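Local coordinates for protein Diedel (Drosophila melanogaster, PDB 3ZZO), which acts as a secreted cytokine that promotes the fly's survival after Sindbis virus infection by suppressing the immune deficiency pathway and limits intestinal stem cell proliferation after bacterial infection, at residues R6-F11 against K85-P90. Sequence-based numbering, arbitrary orientation.
Sequences RELVEF and KVTRLP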
ATOM      1  N   ARG A   6      -6.555   3.570  -1.871  1.00  7.08           N
ATOM      2  CA  ARG A   6      -5.416   2.902  -1.250  0.50  7.21           C
ATOM      3  C   ARG A   6      -5.868   1.555  -0.738  1.00  6.60           C
ATOM      4  O   ARG A   6      -7.079   1.250  -0.792  1.00  8.14           O
ATOM      5  CB  ARG A   6      -4.761   3.756  -0.202  0.50  9.64           C
ATOM      6  CG  ARG A   6      -5.596   4.130   0.981  0.50  9.76           C
ATOM      7  CD  ARG A   6      -5.140   5.407   1.721  0.50 10.32           C
ATOM      8  NE  ARG A   6      -5.990   5.748   2.806  0.50 12.56           N
ATOM      9  CZ  ARG A   6      -5.546   6.364   3.882  0.50 13.38           C
ATOM     10  NH1 ARG A   6      -4.229   6.678   4.055  0.50 12.75           N
ATOM     11  NH2 ARG A   6      -6.401   6.620   4.849  0.50 16.50           N
ATOM     12  N   GLU A   7      -4.965   0.710  -0.299  1.00  6.63           N
ATOM     13  CA  GLU A   7      -5.329  -0.571   0.299  1.00  6.12           C
ATOM     14  C   GLU A   7      -4.664  -0.720   1.636  1.00  6.57           C
ATOM     15  O   GLU A   7      -3.494  -0.399   1.818  1.00  7.29           O
ATOM     16  CB  GLU A   7      -4.949  -1.776  -0.574  1.00  6.76           C
ATOM     17  CG  GLU A   7      -5.839  -1.992  -1.763  1.00  7.09           C
ATOM     18  CD  GLU A   7      -5.453  -3.197  -2.567  1.00  7.48           C
ATOM     19  OE1 GLU A   7      -4.332  -3.701  -2.470  1.00  7.44           O
ATOM     20  OE2 GLU A   7      -6.340  -3.632  -3.372  1.00  9.30           O
ATOM     21  N   LEU A   8      -5.414  -1.270   2.571  1.00  6.43           N
ATOM     22  CA  LEU A   8      -4.911  -1.721   3.870  1.00  7.21           C
ATOM     23  C   LEU A   8      -4.616  -3.196   3.766  1.00  6.46           C
ATOM     24  O   LEU A   8      -5.532  -3.985   3.483  1.00  8.08           O
ATOM     25  CB  LEU A   8      -6.017  -1.534   4.947  0.50  7.79           C
ATOM     26  CG  LEU A   8      -6.683  -0.137   5.126  0.50  7.77           C
ATOM     27  CD1 LEU A   8      -7.999  -0.248   5.879  0.50  9.14           C
ATOM     28  CD2 LEU A   8      -5.720   0.830   5.778  0.50 11.04           C
ATOM     29  N   VAL A   9      -3.381  -3.607   3.954  1.00  6.49           N
ATOM     30  CA  VAL A   9      -2.964  -4.973   3.796  1.00  6.74           C
ATOM     31  C   VAL A   9      -2.415  -5.517   5.096  1.00  6.78           C
ATOM     32  O   VAL A   9      -1.536  -4.903   5.712  1.00  7.64           O
ATOM     33  CB  VAL A   9      -1.893  -5.098   2.703  1.00  7.03           C
ATOM     34  CG1 VAL A   9      -1.469  -6.556   2.485  1.00  8.49           C
ATOM     35  CG2 VAL A   9      -2.360  -4.473   1.392  1.00  8.20           C
ATOM     36  N   GLU A  10      -2.946  -6.657   5.540  1.00  6.46           N
ATOM     37  CA  GLU A  10      -2.391  -7.391   6.674  1.00  6.73           C
ATOM     38  C   GLU A  10      -1.742  -8.644   6.128  1.00  7.09           C
ATOM     39  O   GLU A  10      -2.294  -9.312   5.255  1.00  6.79           O
ATOM     40  CB  GLU A  10      -3.480  -7.783   7.683  1.00  8.45           C
ATOM     41  CG  GLU A  10      -4.119  -6.613   8.343  1.00 12.94           C
ATOM     42  CD  GLU A  10      -5.123  -7.049   9.424  1.00 16.20           C
ATOM     43  OE1 GLU A  10      -5.198  -8.247   9.821  1.00 21.22           O
ATOM     44  OE2 GLU A  10      -5.925  -6.171   9.841  1.00 19.77           O
ATOM     45  N   PHE A  11      -0.555  -8.963   6.635  1.00  6.55           N
ATOM     46  CA  PHE A  11       0.209 -10.065   6.057  1.00  6.80           C
ATOM     47  C   PHE A  11       1.216 -10.581   7.067  1.00  6.37           C
ATOM     48  O   PHE A  11       1.564  -9.881   8.034  1.00  7.76           O
ATOM     49  CB  PHE A  11       0.941  -9.583   4.790  1.00  6.59           C
ATOM     50  CG  PHE A  11       1.965  -8.484   5.033  1.00  6.66           C
ATOM     51  CD1 PHE A  11       1.566  -7.148   5.116  1.00  6.89           C
ATOM     52  CD2 PHE A  11       3.311  -8.792   5.184  1.00  6.82           C
ATOM     53  CE1 PHE A  11       2.505  -6.173   5.377  1.00  7.19           C
ATOM     54  CE2 PHE A  11       4.253  -7.789   5.446  1.00  6.56           C
ATOM     55  CZ  PHE A  11       3.837  -6.488   5.536  1.00  7.32           C
ATOM     56  N   LYS A  85      -5.266 -10.351   4.717  1.00  7.30           N
ATOM     57  CA  LYS A  85      -6.455  -9.509   4.545  1.00  8.96           C
ATOM     58  C   LYS A  85      -6.072  -8.324   3.670  1.00  7.56           C
ATOM     59  O   LYS A  85      -5.011  -7.735   3.856  1.00  7.50           O
ATOM     60  CB  LYS A  85      -6.874  -8.979   6.037  1.00 13.00           C
ATOM     61  CG  LYS A  85      -8.139  -8.263   6.110  1.00 13.43           C
ATOM     62  CD  LYS A  85      -8.300  -7.616   7.455  1.00 15.03           C
ATOM     63  CE  LYS A  85      -8.358  -8.564   8.609  1.00 18.46           C
ATOM     64  NZ  LYS A  85      -8.408  -7.940  10.012  1.00 20.04           N
ATOM     65  N   VAL A  86      -6.981  -7.921   2.764  1.00  6.88           N
ATOM     66  CA  VAL A  86      -6.842  -6.706   1.988  1.00  6.78           C
ATOM     67  C   VAL A  86      -8.157  -5.948   1.998  1.00  6.86           C
ATOM     68  O   VAL A  86      -9.208  -6.540   1.723  1.00  7.69           O
ATOM     69  CB  VAL A  86      -6.465  -7.004   0.515  1.00  7.63           C
ATOM     70  CG1 VAL A  86      -6.278  -5.706  -0.294  1.00  8.68           C
ATOM     71  CG2 VAL A  86      -5.184  -7.847   0.443  1.00  8.18           C
ATOM     72  N   THR A  87      -8.108  -4.686   2.367  1.00  7.60           N
ATOM     73  CA  THR A  87      -9.281  -3.810   2.369  1.00  7.32           C
ATOM     74  C   THR A  87      -9.027  -2.645   1.436  1.00  7.34           C
ATOM     75  O   THR A  87      -8.045  -1.920   1.579  1.00  8.29           O
ATOM     76  CB  THR A  87      -9.605  -3.289   3.775  1.00  7.91           C
ATOM     77  OG1 THR A  87      -9.685  -4.410   4.665  1.00  8.95           O
ATOM     78  CG2 THR A  87     -10.895  -2.476   3.770  1.00  9.65           C
ATOM     79  N   ARG A  88      -9.937  -2.471   0.489  1.00  7.04           N
ATOM     80  CA  ARG A  88      -9.856  -1.355  -0.461  1.00  7.96           C
ATOM     81  C   ARG A  88     -10.502  -0.122   0.115  1.00  8.20           C
ATOM     82  O   ARG A  88     -11.656  -0.135   0.552  1.00  9.86           O
ATOM     83  CB  ARG A  88     -10.522  -1.727  -1.762  1.00  9.15           C
ATOM     84  CG  ARG A  88      -9.910  -2.941  -2.433  1.00 12.27           C
ATOM     85  CD  ARG A  88     -10.640  -3.362  -3.686  1.00 15.92           C
ATOM     86  NE  ARG A  88     -11.963  -3.871  -3.377  1.00 20.85           N
ATOM     87  CZ  ARG A  88     -12.689  -4.615  -4.207  1.00 21.77           C
ATOM     88  NH1 ARG A  88     -12.234  -4.960  -5.414  1.00 23.20           N
ATOM     89  NH2 ARG A  88     -13.882  -5.057  -3.790  1.00 25.11           N
ATOM     90  N   LEU A  89      -9.757   0.980   0.157  1.00  9.07           N
ATOM     91  CA  LEU A  89     -10.264   2.286   0.607  1.00 10.77           C
ATOM     92  C   LEU A  89     -10.319   3.235  -0.584  1.00 11.68           C
ATOM     93  O   LEU A  89      -9.470   3.217  -1.450  1.00 13.08           O
ATOM     94  CB  LEU A  89      -9.351   2.858   1.682  1.00 12.11           C
ATOM     95  CG  LEU A  89      -9.114   1.985   2.900  1.00 12.12           C
ATOM     96  CD1 LEU A  89      -8.215   2.705   3.900  1.00 15.71           C
ATOM     97  CD2 LEU A  89     -10.409   1.600   3.617  1.00 12.39           C
ATOM     98  N   PRO A  90     -11.309   4.123  -0.611  1.00 13.84           N
ATOM     99  CA  PRO A  90     -12.442   4.249   0.331  1.00 12.13           C
ATOM    100  C   PRO A  90     -13.322   3.015   0.289  1.00 10.64           C
ATOM    101  O   PRO A  90     -13.654   2.472  -0.776  1.00 12.60           O
ATOM    102  CB  PRO A  90     -13.196   5.494  -0.194  1.00 15.23           C
ATOM    103  CG  PRO A  90     -12.863   5.545  -1.604  1.00 18.24           C
ATOM    104  CD  PRO A  90     -11.413   5.119  -1.691  1.00 16.60           C
TER
HETATM  105  O   HOH W   1      -7.159  -5.134   5.622  1.00 11.15           O
HETATM  106  O   HOH W   2      -8.888  -5.438  10.062  1.00 18.97           O
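The carboxylate of E10 is approached by the ammonium group of K85 from above its plane: NZ stands 3.1 Å from OE2, 36° out of the plane, and completes a salt bridge, with a weak second bond to OE1. The two side chains run side by side the same way; the bend at chi3 of K85 turns CE and NZ over the carboxylate, and a water bonded to both NZ and OE2 closes the bridge. On the opposite face of the sheet, CG1 of V86 sits over one face of the E7 carboxylate, 3.5 Å from CD, while OE2 touches the aliphatic CG of R88 and OE1 bonds weakly to S69 N. Back on the E10 face, the R6 guanidinium lies obliquely to CD1 of L89, and its NH1 is hydrogen-bonded to Q42.

These side chains project from two antiparallel strands, 164° apart in direction, of the sheet in the ferredoxin-like subdomain SD1; strand 81-89 is an edge strand within this chain, whereas strand 6-13 is inner, also pairing with strand 31-35. Six main-chain bonds join R6 to L89, L8 to T87 and E10 to K85. The L89 N bond to R6 O lies in the carbonyl plane at 2.9 Å, but the reciprocal R6 N sits 32° above the plane of L89 O. Between the three hydrogen-bonded pairs, E7 faces R88 and V9 faces V86 as non-hydrogen-bonded pairs. L8 and L89 cross nearly at right angles, CG against CD1 at a tight 3.5 Å, and a water links L8 O, to which it donates, with T87 OG1.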